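Local coordinates for aminotransferase class-III (Sphaerobacter thermophilus DSM 20745, PDB 6K8H), which belongs to the class-III aminotransferases, a family of fold-type I proteins, and holds the ligand PLR in a pocket completed by a second subunit, at residues I221-R226 and L252-V257. Numbering follows the deposited sequence.
With PLR ((5-hydroxy-4,6-dimethylpyridin-3-yl)methyl dihydrogen phosphate), chain D.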
loop_
_atom_site.group_PDB
_atom_site.type_symbol
_atom_site.label_atom_id
_atom_site.label_comp_id
_atom_site.label_asym_id
_atom_site.label_seq_id
_atom_site.Cartn_x
_atom_site.Cartn_y
_atom_site.Cartn_z
ATOM N N ILE B 221 -7.547 16.571 7.015
ATOM C CA ILE B 221 -7.104 17.039 8.324
ATOM C C ILE B 221 -6.902 15.858 9.268
ATOM O O ILE B 221 -7.771 14.989 9.381
ATOM C CB ILE B 221 -8.093 18.053 8.928
ATOM C CG1 ILE B 221 -7.558 18.549 10.271
ATOM C CG2 ILE B 221 -9.503 17.457 9.017
ATOM C CD1 ILE B 221 -8.379 19.679 10.873
ATOM N N ASP B 222 -5.742 15.825 9.933
ATOM C CA ASP B 222 -5.491 14.920 11.049
ATOM C C ASP B 222 -5.986 15.586 12.328
ATOM O O ASP B 222 -5.442 16.628 12.712
ATOM C CB ASP B 222 -3.999 14.619 11.133
ATOM C CG ASP B 222 -3.618 13.687 12.273
ATOM O OD1 ASP B 222 -4.331 13.612 13.301
ATOM O OD2 ASP B 222 -2.549 13.032 12.138
ATOM N N PRO B 223 -6.965 15.000 13.051
ATOM C CA PRO B 223 -7.555 15.636 14.237
ATOM C C PRO B 223 -6.551 15.916 15.368
ATOM O O PRO B 223 -6.751 16.862 16.089
ATOM C CB PRO B 223 -8.637 14.655 14.717
ATOM C CG PRO B 223 -8.856 13.718 13.551
ATOM C CD PRO B 223 -7.546 13.686 12.794
ATOM N N ASN B 224 -5.579 15.022 15.561
ATOM C CA ASN B 224 -4.550 15.189 16.622
ATOM C C ASN B 224 -3.182 14.870 16.009
ATOM O O ASN B 224 -2.608 13.835 16.364
ATOM C CB ASN B 224 -4.883 14.297 17.820
ATOM C CG ASN B 224 -4.254 14.756 19.117
ATOM O OD1 ASN B 224 -3.534 15.750 19.149
ATOM N ND2 ASN B 224 -4.536 14.038 20.191
ATOM N N PRO B 225 -2.611 15.732 15.143
ATOM C CA PRO B 225 -1.372 15.383 14.451
ATOM C C PRO B 225 -0.135 15.238 15.346
ATOM O O PRO B 225 0.196 16.146 16.067
ATOM C CB PRO B 225 -1.173 16.539 13.460
ATOM C CG PRO B 225 -1.932 17.692 14.076
ATOM C CD PRO B 225 -3.099 17.068 14.811
ATOM N N ARG B 226 0.547 14.103 15.221
ATOM C CA ARG B 226 1.794 13.858 15.984
ATOM C C ARG B 226 2.853 14.879 15.542
ATOM O O ARG B 226 3.594 15.364 16.397
ATOM C CB ARG B 226 2.315 12.449 15.716
ATOM C CG ARG B 226 3.832 12.370 15.745
ATOM C CD ARG B 226 4.374 10.972 15.581
ATOM N NE ARG B 226 3.880 10.339 14.377
ATOM C CZ ARG B 226 4.384 10.535 13.169
ATOM N NH1 ARG B 226 5.406 11.357 13.004
ATOM N NH2 ARG B 226 3.878 9.889 12.136
ATOM N N LEU B 252 -14.864 16.885 3.439
ATOM C CA LEU B 252 -14.010 16.921 4.624
ATOM C C LEU B 252 -13.527 15.502 4.926
ATOM O O LEU B 252 -14.336 14.604 5.213
ATOM C CB LEU B 252 -14.760 17.528 5.812
ATOM C CG LEU B 252 -14.040 17.628 7.172
ATOM C CD1 LEU B 252 -12.708 18.390 7.084
ATOM C CD2 LEU B 252 -14.959 18.287 8.199
ATOM N N ILE B 253 -12.211 15.298 4.838
ATOM C CA ILE B 253 -11.581 14.007 5.090
ATOM C C ILE B 253 -10.805 14.085 6.403
ATOM O O ILE B 253 -9.865 14.878 6.525
ATOM C CB ILE B 253 -10.631 13.601 3.952
ATOM C CG1 ILE B 253 -11.346 13.582 2.594
ATOM C CG2 ILE B 253 -10.018 12.240 4.246
ATOM C CD1 ILE B 253 -10.394 13.430 1.451
ATOM N N PHE B 254 -11.151 13.229 7.355
ATOM C CA PHE B 254 -10.333 13.044 8.547
ATOM C C PHE B 254 -9.294 11.961 8.287
ATOM O O PHE B 254 -9.630 10.886 7.787
ATOM C CB PHE B 254 -11.176 12.649 9.760
ATOM C CG PHE B 254 -11.866 13.808 10.427
ATOM C CD1 PHE B 254 -11.957 15.037 9.795
ATOM C CD2 PHE B 254 -12.441 13.654 11.681
ATOM C CE1 PHE B 254 -12.608 16.099 10.391
ATOM C CE2 PHE B 254 -13.087 14.717 12.298
ATOM C CZ PHE B 254 -13.166 15.946 11.652
ATOM N N ASP B 255 -8.037 12.252 8.619
ATOM C CA ASP B 255 -6.975 11.247 8.627
ATOM C C ASP B 255 -6.877 10.720 10.051
ATOM O O ASP B 255 -6.252 11.348 10.912
ATOM C CB ASP B 255 -5.652 11.842 8.153
ATOM C CG ASP B 255 -4.512 10.823 8.141
ATOM O OD1 ASP B 255 -4.674 9.717 8.704
ATOM O OD2 ASP B 255 -3.440 11.130 7.567
ATOM N N GLU B 256 -7.510 9.571 10.308
ATOM C CA GLU B 256 -7.443 8.911 11.605
ATOM C C GLU B 256 -6.573 7.659 11.566
ATOM O O GLU B 256 -6.800 6.723 12.335
ATOM C CB GLU B 256 -8.843 8.572 12.121
ATOM C CG GLU B 256 -9.739 9.801 12.323
ATOM C CD GLU B 256 -10.514 9.774 13.650
ATOM O OE1 GLU B 256 -9.932 9.392 14.698
ATOM O OE2 GLU B 256 -11.705 10.146 13.638
ATOM N N VAL B 257 -5.581 7.618 10.671
ATOM C CA VAL B 257 -4.727 6.434 10.590
ATOM C C VAL B 257 -4.076 6.159 11.944
ATOM O O VAL B 257 -3.951 5.000 12.359
ATOM C CB VAL B 257 -3.689 6.593 9.461
ATOM C CG1 VAL B 257 -2.657 5.469 9.509
ATOM C CG2 VAL B 257 -4.390 6.588 8.102
HETATM N N1 PLR D . -1.688 9.173 8.113
HETATM C C2 PLR D . -1.192 9.272 9.341
HETATM C C2A PLR D . -1.764 10.286 10.276
HETATM C C3 PLR D . -0.159 8.420 9.757
HETATM O O3 PLR D . 0.312 8.543 11.013
HETATM C C4 PLR D . 0.358 7.465 8.859
HETATM C C4A PLR D . 1.431 6.565 9.285
HETATM C C5 PLR D . -0.193 7.381 7.576
HETATM C C6 PLR D . -1.189 8.261 7.253
HETATM C C5A PLR D . 0.325 6.402 6.557
HETATM O O4P PLR D . 0.026 5.001 6.837
HETATM P P PLR D . 0.998 3.858 6.256
HETATM O O1P PLR D . 1.077 4.119 4.786
HETATM O O2P PLR D . 2.308 4.047 6.930
HETATM O O3P PLR D . 0.364 2.547 6.589
#
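Ile-221 and Phe-254 sit side by side on one face of the sheet, where the methyl CG2 of Ile-221 is pressed against CD1 of the phenylalanine ring at 3.5 Å. With CG1 anti to the backbone N (chi1 -178°), this methyl is the branch turned to the neighbouring strand, and it fills the notch between the Phe-254 ring and CD1 of Leu-252. Further along, Pro-223 meets the ring at its other ortho carbon: CG lies 4.0 Å from Phe-254 CD2 and also meets CG of Glu-256, while CD rests against the Asp-255 carbonyl. Both bumps, Ile-221 and Pro-223, press from the same side, and the Phe-254 ring lies across them. Helix 235-248 packs on Ile-221, and helix 266-271 on Pro-223 and Phe-254.

Two parallel-strand bonds fix this register, from Ile-221 N to Ile-253 O (2.9 Å) and from Asp-255 N to Ile-221 O. Beyond them the chains part, and each aspartate closes an Asx turn: OD1 of Asp-222 accepts from Asn-224 N, and OD1 of Asp-255 accepts from Val-257 N in a fairly straight bond (166°). That turn leaves Asp-255 OD2 beside PLR N1, at 2.7 Å, with His-155 as its second partner, an environment that would favour a protonated pyridine nitrogen. CB of Val-257 lies 3.5 Å from PLR N1. Asp-222 OD2 comes to 3.4 Å from PLR C2A, a methyl. Adjacent parallel strands whose C-terminal ends deliver an aspartate to the pyridine nitrogen are characteristic of the cofactor site in fold-type I aminotransferases.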